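Local atomic coordinates of CpuTA1 (Curtobacterium pusillum, PDB entry 5K3W), a protein that binds pyridoxal-5'-phosphate and belongs to the class IV aminotransferase family, with two copies of the chain making up the assembly. Residues E57-I62 / A116-T121; A68-L73 / V92-V97; G148-T153 / I278-D283; D241-R246 / A290-D295; V272-P277 / A298-R303. All coordinates share one frame; numbering follows the deposited sequence.

Contact 1 (E57-I62 / A116-T121); sequences ETIAVI and AKLILT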
# COMPACT_ATOMS: atom_id res chain seq x y z
N GLU A 57 11.75 -7.01 -0.80
CA GLU A 57 12.60 -7.57 0.25
C GLU A 57 13.72 -6.60 0.56
O GLU A 57 14.24 -5.93 -0.34
CB GLU A 57 13.21 -8.92 -0.17
CG GLU A 57 12.26 -10.09 -0.14
CD GLU A 57 11.91 -10.49 1.26
OE1 GLU A 57 12.72 -10.25 2.18
OE2 GLU A 57 10.81 -11.05 1.44
N THR A 58 14.11 -6.53 1.83
CA THR A 58 15.27 -5.76 2.25
C THR A 58 16.26 -6.70 2.92
O THR A 58 15.87 -7.44 3.83
CB THR A 58 14.88 -4.63 3.20
OG1 THR A 58 13.88 -3.82 2.57
CG2 THR A 58 16.08 -3.77 3.47
N ILE A 59 17.52 -6.67 2.47
CA ILE A 59 18.52 -7.66 2.85
C ILE A 59 19.78 -6.95 3.32
O ILE A 59 20.39 -6.18 2.57
CB ILE A 59 18.85 -8.59 1.67
CG1 ILE A 59 17.56 -9.17 1.07
CG2 ILE A 59 19.82 -9.67 2.13
CD1 ILE A 59 17.74 -9.86 -0.31
N ALA A 60 20.20 -7.24 4.55
CA ALA A 60 21.47 -6.70 5.04
C ALA A 60 22.64 -7.32 4.29
O ALA A 60 22.66 -8.53 3.99
CB ALA A 60 21.61 -6.96 6.54
N VAL A 61 23.63 -6.50 3.97
CA VAL A 61 24.85 -6.95 3.30
C VAL A 61 26.01 -6.59 4.22
O VAL A 61 26.43 -5.42 4.30
CB VAL A 61 25.01 -6.35 1.90
CG1 VAL A 61 26.19 -6.99 1.19
CG2 VAL A 61 23.73 -6.57 1.07
N ILE A 62 26.53 -7.59 4.92
CA ILE A 62 27.57 -7.43 5.93
C ILE A 62 28.85 -8.01 5.36
O ILE A 62 28.89 -9.18 4.96
CB ILE A 62 27.17 -8.12 7.25
CG1 ILE A 62 25.84 -7.56 7.76
CG2 ILE A 62 28.23 -7.91 8.32
CD1 ILE A 62 25.91 -6.07 8.09
N ALA A 116 20.58 -4.34 0.40
CA ALA A 116 20.04 -4.53 -0.92
C ALA A 116 18.53 -4.54 -0.79
O ALA A 116 17.98 -5.15 0.14
CB ALA A 116 20.53 -5.84 -1.55
N LYS A 117 17.86 -3.83 -1.69
CA LYS A 117 16.41 -3.77 -1.70
C LYS A 117 15.91 -4.32 -3.02
O LYS A 117 16.36 -3.89 -4.09
CB LYS A 117 15.90 -2.34 -1.48
CG LYS A 117 14.37 -2.22 -1.61
CD LYS A 117 13.80 -1.03 -0.85
CE LYS A 117 13.54 -1.39 0.60
NZ LYS A 117 12.94 -0.26 1.36
N LEU A 118 14.98 -5.27 -2.95
CA LEU A 118 14.39 -5.89 -4.13
C LEU A 118 12.96 -5.40 -4.27
O LEU A 118 12.19 -5.46 -3.31
CB LEU A 118 14.42 -7.42 -4.03
CG LEU A 118 15.74 -8.21 -4.00
CD1 LEU A 118 16.72 -7.71 -2.92
CD2 LEU A 118 15.46 -9.71 -3.82
N ILE A 119 12.60 -4.94 -5.47
CA ILE A 119 11.28 -4.40 -5.70
C ILE A 119 10.69 -5.04 -6.94
O ILE A 119 11.26 -4.94 -8.03
CB ILE A 119 11.30 -2.87 -5.83
CG1 ILE A 119 11.67 -2.26 -4.47
CG2 ILE A 119 9.95 -2.35 -6.31
CD1 ILE A 119 11.86 -0.79 -4.51
N LEU A 120 9.54 -5.70 -6.78
CA LEU A 120 8.85 -6.39 -7.86
C LEU A 120 7.40 -5.92 -7.91
O LEU A 120 6.67 -6.09 -6.93
CB LEU A 120 8.92 -7.91 -7.67
CG LEU A 120 8.11 -8.81 -8.61
CD1 LEU A 120 8.45 -8.52 -10.04
CD2 LEU A 120 8.37 -10.27 -8.29
N THR A 121 6.99 -5.36 -9.04
CA THR A 121 5.63 -4.84 -9.19
C THR A 121 4.91 -5.53 -10.34
O THR A 121 5.51 -6.23 -11.16
CB THR A 121 5.62 -3.32 -9.43
OG1 THR A 121 5.91 -3.07 -10.81
CG2 THR A 121 6.66 -2.61 -8.56

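Contact 2 (A68-L73 / V92-V97); sequences ALELHL and VWREAV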
# COMPACT_ATOMS: atom_id res chain seq x y z
N ALA A 68 21.20 -14.29 4.78
CA ALA A 68 19.99 -15.09 4.64
C ALA A 68 19.39 -14.95 3.23
O ALA A 68 18.17 -14.94 3.06
CB ALA A 68 18.96 -14.71 5.71
N LEU A 69 20.27 -14.87 2.23
CA LEU A 69 19.82 -14.51 0.88
C LEU A 69 18.74 -15.46 0.38
O LEU A 69 17.76 -15.03 -0.23
CB LEU A 69 21.01 -14.46 -0.09
CG LEU A 69 20.66 -14.04 -1.52
CD1 LEU A 69 19.98 -12.67 -1.54
CD2 LEU A 69 21.85 -14.04 -2.47
N GLU A 70 18.91 -16.77 0.61
CA GLU A 70 17.96 -17.73 0.07
C GLU A 70 16.61 -17.64 0.77
O GLU A 70 15.57 -17.73 0.11
CB GLU A 70 18.53 -19.16 0.16
CG GLU A 70 17.68 -20.24 -0.50
CD GLU A 70 17.67 -20.18 -2.03
OE1 GLU A 70 18.54 -19.54 -2.64
OE2 GLU A 70 16.77 -20.79 -2.65
N LEU A 71 16.60 -17.47 2.09
CA LEU A 71 15.36 -17.20 2.81
C LEU A 71 14.65 -15.97 2.26
O LEU A 71 13.44 -16.01 1.99
CB LEU A 71 15.65 -16.99 4.29
CG LEU A 71 15.63 -18.15 5.27
CD1 LEU A 71 15.61 -17.54 6.67
CD2 LEU A 71 14.41 -19.03 5.02
N HIS A 72 15.38 -14.86 2.10
CA HIS A 72 14.77 -13.66 1.54
C HIS A 72 14.16 -13.94 0.17
O HIS A 72 13.03 -13.53 -0.11
CB HIS A 72 15.78 -12.51 1.46
CG HIS A 72 16.04 -11.80 2.76
ND1 HIS A 72 15.14 -10.93 3.33
CD2 HIS A 72 17.11 -11.83 3.59
CE1 HIS A 72 15.63 -10.46 4.47
NE2 HIS A 72 16.83 -10.99 4.64
N LEU A 73 14.90 -14.64 -0.70
CA LEU A 73 14.37 -14.93 -2.03
C LEU A 73 13.14 -15.81 -1.94
O LEU A 73 12.18 -15.63 -2.69
CB LEU A 73 15.42 -15.60 -2.90
CG LEU A 73 16.63 -14.76 -3.29
CD1 LEU A 73 17.53 -15.59 -4.21
CD2 LEU A 73 16.22 -13.44 -3.94
N VAL A 92 17.70 -15.19 -11.37
CA VAL A 92 17.97 -13.84 -11.83
C VAL A 92 18.12 -12.90 -10.64
O VAL A 92 19.07 -12.10 -10.58
CB VAL A 92 16.86 -13.36 -12.78
CG1 VAL A 92 17.08 -11.90 -13.16
CG2 VAL A 92 16.81 -14.23 -14.02
N TRP A 93 17.20 -12.98 -9.68
CA TRP A 93 17.26 -12.09 -8.53
C TRP A 93 18.53 -12.33 -7.71
O TRP A 93 19.19 -11.38 -7.27
CB TRP A 93 16.00 -12.26 -7.68
CG TRP A 93 14.80 -11.64 -8.30
CD1 TRP A 93 13.83 -12.27 -9.03
CD2 TRP A 93 14.42 -10.25 -8.25
NE1 TRP A 93 12.88 -11.36 -9.44
CE2 TRP A 93 13.21 -10.12 -8.97
CE3 TRP A 93 14.99 -9.11 -7.65
CZ2 TRP A 93 12.56 -8.89 -9.11
CZ3 TRP A 93 14.34 -7.89 -7.79
CH2 TRP A 93 13.14 -7.78 -8.52
N ARG A 94 18.88 -13.60 -7.49
CA ARG A 94 20.13 -13.90 -6.79
C ARG A 94 21.32 -13.27 -7.51
O ARG A 94 22.11 -12.54 -6.91
CB ARG A 94 20.31 -15.42 -6.67
CG ARG A 94 21.61 -15.82 -6.00
CD ARG A 94 21.79 -17.33 -5.96
NE ARG A 94 20.66 -18.03 -5.36
CZ ARG A 94 19.86 -18.88 -6.01
NH1 ARG A 94 20.07 -19.17 -7.29
NH2 ARG A 94 18.85 -19.46 -5.37
N GLU A 95 21.43 -13.53 -8.81
CA GLU A 95 22.52 -12.96 -9.58
C GLU A 95 22.48 -11.44 -9.53
O GLU A 95 23.53 -10.79 -9.41
CB GLU A 95 22.46 -13.47 -11.02
CG GLU A 95 23.05 -14.87 -11.20
CD GLU A 95 24.59 -14.87 -11.26
OE1 GLU A 95 25.13 -14.21 -12.17
OE2 GLU A 95 25.25 -15.49 -10.40
N ALA A 96 21.28 -10.85 -9.60
CA ALA A 96 21.16 -9.40 -9.59
C ALA A 96 21.67 -8.81 -8.28
O ALA A 96 22.37 -7.80 -8.29
CB ALA A 96 19.71 -8.98 -9.82
N VAL A 97 21.35 -9.44 -7.15
CA VAL A 97 21.78 -8.90 -5.86
C VAL A 97 23.29 -8.98 -5.72
O VAL A 97 23.94 -8.03 -5.25
CB VAL A 97 21.06 -9.63 -4.71
CG1 VAL A 97 21.70 -9.30 -3.39
CG2 VAL A 97 19.56 -9.30 -4.71
O HOH W 1 20.53 -17.46 -2.63

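Contact 3 (G148-T153 / I278-D283); sequences GIRVVT and ITALDD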
# COMPACT_ATOMS: atom_id res chain seq x y z
N GLY A 148 18.54 0.31 22.62
CA GLY A 148 17.24 0.48 23.25
C GLY A 148 16.27 1.35 22.48
O GLY A 148 16.67 2.36 21.90
N ILE A 149 14.99 0.95 22.46
CA ILE A 149 13.91 1.71 21.85
C ILE A 149 12.70 1.68 22.77
O ILE A 149 12.48 0.70 23.50
CB ILE A 149 13.49 1.16 20.46
CG1 ILE A 149 13.25 -0.35 20.53
CG2 ILE A 149 14.50 1.50 19.38
CD1 ILE A 149 12.68 -0.93 19.25
N ARG A 150 11.90 2.74 22.73
CA ARG A 150 10.59 2.77 23.36
C ARG A 150 9.51 2.38 22.34
O ARG A 150 9.52 2.86 21.20
CB ARG A 150 10.28 4.16 23.92
CG ARG A 150 11.32 4.68 24.91
CD ARG A 150 10.97 6.09 25.42
NE ARG A 150 9.67 6.18 26.08
CZ ARG A 150 9.45 5.87 27.36
NH1 ARG A 150 10.43 5.44 28.13
NH2 ARG A 150 8.23 5.99 27.86
N VAL A 151 8.58 1.54 22.76
CA VAL A 151 7.58 1.01 21.85
C VAL A 151 6.18 1.19 22.43
O VAL A 151 5.99 1.26 23.65
CB VAL A 151 7.87 -0.48 21.53
CG1 VAL A 151 6.88 -1.03 20.50
CG2 VAL A 151 9.30 -0.64 21.02
N VAL A 152 5.18 1.26 21.55
CA VAL A 152 3.79 1.34 21.96
C VAL A 152 3.01 0.28 21.21
O VAL A 152 3.39 -0.13 20.11
CB VAL A 152 3.19 2.74 21.71
CG1 VAL A 152 3.93 3.78 22.53
CG2 VAL A 152 3.28 3.11 20.24
N THR A 153 1.92 -0.19 21.81
CA THR A 153 1.04 -1.12 21.12
C THR A 153 -0.07 -0.34 20.39
O THR A 153 -0.60 0.65 20.91
CB THR A 153 0.43 -2.15 22.08
OG1 THR A 153 -0.10 -1.49 23.23
CG2 THR A 153 1.48 -3.13 22.52
N ILE A 278 13.78 -3.51 23.76
CA ILE A 278 12.70 -2.60 24.14
C ILE A 278 12.88 -2.16 25.59
O ILE A 278 12.87 -3.00 26.50
CB ILE A 278 11.32 -3.25 23.93
CG1 ILE A 278 11.11 -3.57 22.44
CG2 ILE A 278 10.24 -2.33 24.47
CD1 ILE A 278 9.81 -4.28 22.11
N THR A 279 13.04 -0.86 25.80
CA THR A 279 13.17 -0.30 27.14
C THR A 279 11.82 0.04 27.76
O THR A 279 11.69 0.02 28.99
CB THR A 279 14.01 0.98 27.10
OG1 THR A 279 13.39 1.94 26.24
CG2 THR A 279 15.40 0.70 26.60
N ALA A 280 10.82 0.36 26.94
CA ALA A 280 9.50 0.67 27.45
C ALA A 280 8.46 0.25 26.42
O ALA A 280 8.66 0.39 25.21
CB ALA A 280 9.37 2.17 27.78
N LEU A 281 7.36 -0.30 26.91
CA LEU A 281 6.23 -0.66 26.06
C LEU A 281 5.01 0.03 26.66
O LEU A 281 4.60 -0.29 27.77
CB LEU A 281 6.04 -2.17 25.99
CG LEU A 281 4.91 -2.62 25.07
CD1 LEU A 281 5.22 -2.19 23.64
CD2 LEU A 281 4.63 -4.13 25.16
N ASP A 282 4.46 1.00 25.93
CA ASP A 282 3.35 1.79 26.43
C ASP A 282 3.69 2.39 27.80
O ASP A 282 2.88 2.39 28.72
CB ASP A 282 2.08 0.96 26.50
CG ASP A 282 1.58 0.55 25.13
OD1 ASP A 282 1.76 1.34 24.16
OD2 ASP A 282 1.00 -0.55 25.02
N ASP A 283 4.92 2.87 27.93
CA ASP A 283 5.39 3.57 29.13
C ASP A 283 5.56 2.67 30.36
O ASP A 283 5.98 3.16 31.41
CB ASP A 283 4.48 4.74 29.50
CG ASP A 283 4.47 5.82 28.43
OD1 ASP A 283 5.58 6.22 27.99
OD2 ASP A 283 3.37 6.25 28.02
O HOH W 2 6.64 3.27 25.32

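Contact 4 (D241-R246 / A290-D295); sequences DFFEER and AALTAD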
# COMPACT_ATOMS: atom_id res chain seq x y z
N ASP A 241 18.05 -19.22 16.46
CA ASP A 241 19.28 -19.99 16.41
C ASP A 241 20.22 -19.56 17.52
O ASP A 241 20.82 -20.40 18.21
CB ASP A 241 19.94 -19.86 15.04
CG ASP A 241 19.22 -20.65 13.97
OD1 ASP A 241 19.51 -20.45 12.76
OD2 ASP A 241 18.35 -21.47 14.34
N PHE A 242 20.35 -18.25 17.73
CA PHE A 242 21.23 -17.76 18.79
C PHE A 242 20.82 -18.32 20.14
O PHE A 242 21.64 -18.88 20.87
CB PHE A 242 21.21 -16.23 18.80
CG PHE A 242 21.85 -15.62 20.01
CD1 PHE A 242 23.19 -15.27 20.01
CD2 PHE A 242 21.10 -15.37 21.15
CE1 PHE A 242 23.77 -14.70 21.12
CE2 PHE A 242 21.68 -14.80 22.27
CZ PHE A 242 23.02 -14.47 22.26
N PHE A 243 19.53 -18.21 20.48
CA PHE A 243 19.08 -18.59 21.82
C PHE A 243 19.13 -20.10 22.04
O PHE A 243 19.48 -20.56 23.13
CB PHE A 243 17.67 -18.04 22.08
CG PHE A 243 17.65 -16.60 22.51
CD1 PHE A 243 18.16 -16.22 23.74
CD2 PHE A 243 17.12 -15.62 21.69
CE1 PHE A 243 18.14 -14.90 24.15
CE2 PHE A 243 17.10 -14.28 22.08
CZ PHE A 243 17.61 -13.92 23.32
N GLU A 244 18.77 -20.90 21.03
CA GLU A 244 18.90 -22.34 21.18
C GLU A 244 20.35 -22.73 21.45
O GLU A 244 20.63 -23.57 22.32
CB GLU A 244 18.38 -23.05 19.93
CG GLU A 244 16.86 -23.09 19.87
CD GLU A 244 16.34 -23.25 18.45
OE1 GLU A 244 15.28 -22.68 18.13
OE2 GLU A 244 17.01 -23.94 17.64
N GLU A 245 21.30 -22.11 20.73
CA GLU A 245 22.72 -22.38 20.94
C GLU A 245 23.13 -22.14 22.38
O GLU A 245 24.09 -22.75 22.86
CB GLU A 245 23.57 -21.52 20.01
CG GLU A 245 24.36 -22.29 18.99
CD GLU A 245 25.32 -21.39 18.23
OE1 GLU A 245 25.50 -20.22 18.65
OE2 GLU A 245 25.90 -21.85 17.23
N ARG A 246 22.45 -21.23 23.08
CA ARG A 246 22.74 -20.97 24.48
C ARG A 246 21.77 -21.67 25.42
O ARG A 246 21.63 -21.26 26.58
CB ARG A 246 22.73 -19.47 24.74
CG ARG A 246 24.03 -18.78 24.40
CD ARG A 246 23.77 -17.32 24.20
NE ARG A 246 24.99 -16.52 24.10
CZ ARG A 246 25.32 -15.55 24.95
NH1 ARG A 246 24.52 -15.28 25.99
NH2 ARG A 246 26.43 -14.85 24.77
N ALA A 290 22.15 -5.46 28.61
CA ALA A 290 23.00 -4.88 27.57
C ALA A 290 23.99 -5.89 27.01
O ALA A 290 24.29 -5.86 25.81
CB ALA A 290 23.73 -3.66 28.11
N ALA A 291 24.50 -6.80 27.84
CA ALA A 291 25.49 -7.77 27.36
C ALA A 291 24.83 -8.83 26.48
O ALA A 291 25.33 -9.13 25.39
CB ALA A 291 26.21 -8.43 28.53
N LEU A 292 23.72 -9.40 26.94
CA LEU A 292 23.04 -10.42 26.15
C LEU A 292 22.59 -9.87 24.80
O LEU A 292 22.69 -10.55 23.78
CB LEU A 292 21.85 -10.96 26.95
CG LEU A 292 20.92 -11.94 26.24
CD1 LEU A 292 21.53 -13.35 26.15
CD2 LEU A 292 19.53 -11.97 26.90
N THR A 293 22.11 -8.62 24.78
CA THR A 293 21.66 -8.04 23.52
C THR A 293 22.85 -7.71 22.62
O THR A 293 22.79 -7.93 21.40
CB THR A 293 20.82 -6.79 23.80
OG1 THR A 293 19.63 -7.17 24.50
CG2 THR A 293 20.45 -6.10 22.50
N ALA A 294 23.93 -7.18 23.19
CA ALA A 294 25.15 -6.97 22.42
C ALA A 294 25.65 -8.28 21.83
O ALA A 294 26.14 -8.31 20.70
CB ALA A 294 26.22 -6.31 23.29
N ASP A 295 25.55 -9.37 22.59
CA ASP A 295 25.93 -10.67 22.05
C ASP A 295 24.99 -11.10 20.93
O ASP A 295 25.42 -11.68 19.93
CB ASP A 295 25.96 -11.73 23.15
CG ASP A 295 27.08 -11.52 24.16
OD1 ASP A 295 27.90 -10.59 23.95
OD2 ASP A 295 27.16 -12.30 25.14

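Contact 5 (V272-P277 / A298-R303); sequences VRQAAP and AYLLAR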
# COMPACT_ATOMS: atom_id res chain seq x y z
N VAL A 272 17.88 -5.15 8.71
CA VAL A 272 18.90 -4.10 8.71
C VAL A 272 19.21 -3.61 10.12
O VAL A 272 20.38 -3.48 10.50
CB VAL A 272 18.48 -2.93 7.80
CG1 VAL A 272 19.45 -1.78 7.95
CG2 VAL A 272 18.45 -3.39 6.37
N ARG A 273 18.18 -3.31 10.91
CA ARG A 273 18.42 -2.86 12.28
C ARG A 273 18.94 -4.00 13.16
O ARG A 273 19.64 -3.75 14.15
CB ARG A 273 17.14 -2.27 12.86
CG ARG A 273 17.30 -1.67 14.25
CD ARG A 273 16.05 -0.89 14.66
NE ARG A 273 14.88 -1.75 14.71
CZ ARG A 273 13.65 -1.32 15.00
NH1 ARG A 273 13.46 -0.04 15.26
NH2 ARG A 273 12.63 -2.17 15.01
N GLN A 274 18.65 -5.25 12.80
CA GLN A 274 19.00 -6.40 13.60
C GLN A 274 18.14 -6.41 14.87
O GLN A 274 16.91 -6.30 14.77
CB GLN A 274 20.50 -6.41 13.90
CG GLN A 274 21.38 -6.28 12.64
CD GLN A 274 21.46 -7.57 11.76
OE1 GLN A 274 20.90 -8.62 12.08
NE2 GLN A 274 22.17 -7.46 10.65
N ALA A 275 18.73 -6.55 16.05
CA ALA A 275 17.96 -6.70 17.28
C ALA A 275 17.92 -5.38 18.04
O ALA A 275 18.96 -4.86 18.45
CB ALA A 275 18.54 -7.80 18.17
N ALA A 276 16.72 -4.83 18.22
CA ALA A 276 16.55 -3.61 19.00
C ALA A 276 15.83 -3.93 20.30
O ALA A 276 14.63 -4.26 20.28
CB ALA A 276 15.77 -2.57 18.20
N PRO A 277 16.50 -3.84 21.45
CA PRO A 277 15.85 -4.18 22.72
C PRO A 277 14.89 -3.09 23.16
O PRO A 277 15.14 -1.89 22.98
CB PRO A 277 17.02 -4.33 23.69
CG PRO A 277 18.06 -3.39 23.16
CD PRO A 277 17.87 -3.34 21.65
N ALA A 298 25.94 -9.13 17.88
CA ALA A 298 27.20 -9.63 17.35
C ALA A 298 27.00 -10.97 16.64
O ALA A 298 27.56 -11.19 15.56
CB ALA A 298 28.23 -9.75 18.48
N TYR A 299 26.19 -11.86 17.21
CA TYR A 299 25.84 -13.08 16.49
C TYR A 299 25.13 -12.75 15.19
O TYR A 299 25.47 -13.28 14.13
CB TYR A 299 24.95 -13.98 17.34
CG TYR A 299 24.46 -15.20 16.58
CD1 TYR A 299 25.19 -16.38 16.56
CD2 TYR A 299 23.25 -15.18 15.89
CE1 TYR A 299 24.75 -17.49 15.87
CE2 TYR A 299 22.80 -16.28 15.19
CZ TYR A 299 23.55 -17.44 15.18
OH TYR A 299 23.10 -18.55 14.49
N LEU A 300 24.11 -11.88 15.25
CA LEU A 300 23.34 -11.57 14.06
C LEU A 300 24.22 -10.95 12.97
O LEU A 300 24.03 -11.23 11.78
CB LEU A 300 22.19 -10.62 14.41
CG LEU A 300 21.07 -11.19 15.28
CD1 LEU A 300 20.16 -10.06 15.75
CD2 LEU A 300 20.28 -12.23 14.51
N LEU A 301 25.19 -10.11 13.36
CA LEU A 301 26.04 -9.47 12.37
C LEU A 301 27.05 -10.44 11.75
O LEU A 301 27.50 -10.20 10.62
CB LEU A 301 26.79 -8.29 12.99
CG LEU A 301 25.96 -7.04 13.26
CD1 LEU A 301 26.77 -5.99 14.02
CD2 LEU A 301 25.39 -6.46 11.97
N ALA A 302 27.39 -11.52 12.45
CA ALA A 302 28.46 -12.41 12.03
C ALA A 302 27.99 -13.73 11.45
O ALA A 302 28.84 -14.52 11.02
CB ALA A 302 29.38 -12.70 13.22
N ARG A 303 26.68 -14.00 11.45
CA ARG A 303 26.21 -15.35 11.11
C ARG A 303 26.54 -15.74 9.68
O ARG A 303 26.82 -16.92 9.40
CB ARG A 303 24.70 -15.45 11.36
CG ARG A 303 23.84 -14.62 10.43
CD ARG A 303 22.61 -14.15 11.16
NE ARG A 303 21.42 -14.12 10.31
CZ ARG A 303 20.69 -13.04 10.09
NH1 ARG A 303 21.02 -11.89 10.65
NH2 ARG A 303 19.62 -13.11 9.31

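Contact 1 (E57-I62 / A116-T121)
CG1 of I59 stands anti to its own carbonyl carbon (chi1 -51°) and the chain runs on extended to CD1, while CG of L118 sits anti to its carbonyl carbon too (chi1 -65°). The two branches therefore cross obliquely on one face, diagonal neighbours rather than a paired couple, with I59 CD1 lying 3.5 Å from L118 CD1. Further along that face V61 CG2 comes to 4.2 Å from A116 CB. On the other face the K117 chain bends at chi3 (-85°), which brings its CE beside T58 OG1, 3.1 Å away. Underneath, the backbones run antiparallel, with T58 and K117 as a non-hydrogen-bonded pair between two hydrogen-bonded ones. E57 with L118 is the first of these: E57 N gives to L118 O over 3.0 Å, in the carbonyl plane on a lone pair, and L118 N returns a nearly straight bond of 2.8 Å to E57 O. I59 with A116 closes the second, I59 N to A116 O at 2.8 Å and A116 N to I59 O at 2.9 Å. The carboxylate of E57 turns away from K117 and L118: its OE1 accepts from H72 and pairs with R75, and the side chain lies about 5 Å from the bound pyridoxal-5'-phosphate. K117 packs on R51 of the second subunit, so the T58 and K117 face looks toward the dimer partner, whereas I59 and L118 face helices 69-82 and 90-108. These are adjacent strands of the antiparallel sheet that, backed by two helices, forms the smaller N-terminal domain of class IV aminotransferases.

Contact 2 (A68-L73 / V92-V97)
OE1 of E70 is gripped twice, once by NH2 of R94 at 2.7 Å and once by a water that donates to it over 2.9 Å. The same water accepts from R94 NE at 2.8 Å, so the guanidinium reaches one carboxylate oxygen both directly and through solvent. The direct bond uses the syn lone pair of OE1 and is fairly straight at the hydrogen (159°). Carboxylate and guanidinium lie only 18° from coplanar, with OE1 and the water both at the guanidinium edge. R94 gets there by running straight from its backbone, CG anti to N, and then bending at chi3 (-54°) toward helix 69-82. Its aliphatic part lies beneath the charges as a greasy shaft: L73 CD1 touches R94 CB at 3.7 Å, crossing it at about a right angle, and L69 CD2 meets R94 CG at 4.0 Å. Deeper in, L73 CD2 packs on W93 CB at 3.9 Å, and L69 CD1 faces V97 CG1 over 4.2 Å. From there L73, W93 and V97 go on to L118 of the central antiparallel sheet, which both helices cover. H72, on another side of its helix, touches the bound pyridoxal-5'-phosphate. The chemistry is thus layered, leucine and valine against the sheet and the ion pair toward solvent, where water probably screens the two charges and both groups would be expected to stay ionised.

Contact 3 (G148-T153 / I278-D283)
D282 and T153 cross at about a right angle, and the carboxylate takes two groups of the same residue. OD2 receives T153 OG1 on its syn lone pair at a very short 2.3 Å, while OD1 is met by T153 N at 2.8 Å from above the carboxylate plane. OD2 also forms a salt bridge with R261, whose positive charge probably keeps this aspartate ionised. R150 is turned differently: its guanidinium lays one face over A280, NH1 lying 3.5 Å from A280 CB, and offers its edge to D283. There NH2 reaches OD1 of D283 at 2.7 Å, a salt bridge whose hydrogen bond is weak, bent to 119°, with the two planes 31° apart. Between these polar ends the backbones run in the same direction, strand 149-155 next to the short strand 280-281 in a mixed sheet of the larger domain. V151 N gives to A280 O at 2.7 Å, and V151 O accepts from both D282 N (2.8 Å) and a water that also takes the N-H of D283. Positive phi at D282 and D283 then turns the chain out of the strand. On the opposite face from R150 and A280, the V151 and I278 side chains cross at about a right angle, V151 CG2 3.7 Å from I278 CG1, while V151 CG1 lies 3.7 Å from L281 CD1. I278 and L281 also rest on I197 of strand 195-199, beyond 149-155.

Contact 4 (D241-R246 / A290-D295)
L292 gives up the most surface here, followed by D295 and R246. With CG anti to its backbone N, L292 sends CD1 in among three side chains of 241-246. It meets the ring of F242 at its edge, 4.1 Å from CE2, and comes to 4.2 Å from F243 CE1. R246 slides past it in the opposite direction, so that R246 NH1 lies 3.6 Å from L292 CD1. The arginine chain is extended from CG to NE and carries NH2 to D295 OD2 at 2.7 Å, a salt bridge on the solvent side. That bond is bent (131° at the hydrogen), and the guanidinium and carboxylate planes stand 66° apart, OD2 being met from above the carboxylate plane. F242 steadies the arginine from inside, its CZ 3.4 Å above one guanidinium face, and its CE1 rests 3.6 Å from the carbonyl O of D295. Helix 234-245 is here at its C-terminal end and helix 290-307 at its beginning, and the packing continues down the latter as F242 meets L296 and D241 meets Y299. T293, pointing away from 241-246, bonds to W267 of strand 265-270, so helix 290-307 touches helix 234-245 on one flank and the sheet on another.

Contact 5 (V272-P277 / A298-R303)
The amide of Q274 does most of the touching. Its OE1 lies 3.3 Å from CB of L300, the two side chains sliding past each other in opposite directions, and its NE2 comes to 3.6 Å from L301 CD2. L300 also reaches the next residue of the strand, its CD1 packing on A275 CB at 3.7 Å. R303 approaches Q274 tip to tip: OE1 sits in the plane of the guanidinium at its edge, 3.6 Å from NH1, with amide and guanidinium planes perpendicular. A bend at chi2 (-74°) turns the glutamine amide so that OE1 lies by L300 and NE2 by L301. One shell further out, Q67 fixes that amide, accepting from Q274 NE2 and giving its own NE2 hydrogen to L300 O. L300 O is held a second time by R303 NH1, at 3.3 Å and 154°, from above the carbonyl plane; CG of R303 takes the crowded place between N and the carbonyl carbon, which turns the side chain back along its own helix. N297, one turn before L301, accepts from A275 N, tying strand backbone to helix. R303 lies about 7 Å from the bound pyridoxal-5'-phosphate. Segment 298-303 runs antiparallel to 274-277, the short axes 8.4 Å apart at closest; that strand pairs with strand 265-270, and L300 and R303 also touch A238 of helix 234-245.

In the fold
Contacts 1 and 5 are buried, while contacts 2, 3 and 4 run from the interior out to solvent, each ending in a salt bridge of arginine with aspartate or glutamate. Contacts 1 and 2 build the antiparallel domain and touch directly, I119 O resting against W93 CH2. Contacts 3, 4 and 5 belong to the other part: 4 and 5 share helix 290-307, and 3 continues the chain from 5, with I149 N bonded to P277 O. The hydrogen bonds of contact 1 are all main-chain; contact 3 adds side-chain bonds to them, and side-chain packing dominates the helix contacts 2, 4 and 5. I62 packs on L301, joining contacts 1 and 5 across the two parts, whereas contacts 2 and 3 lie about 33 Å apart between centres.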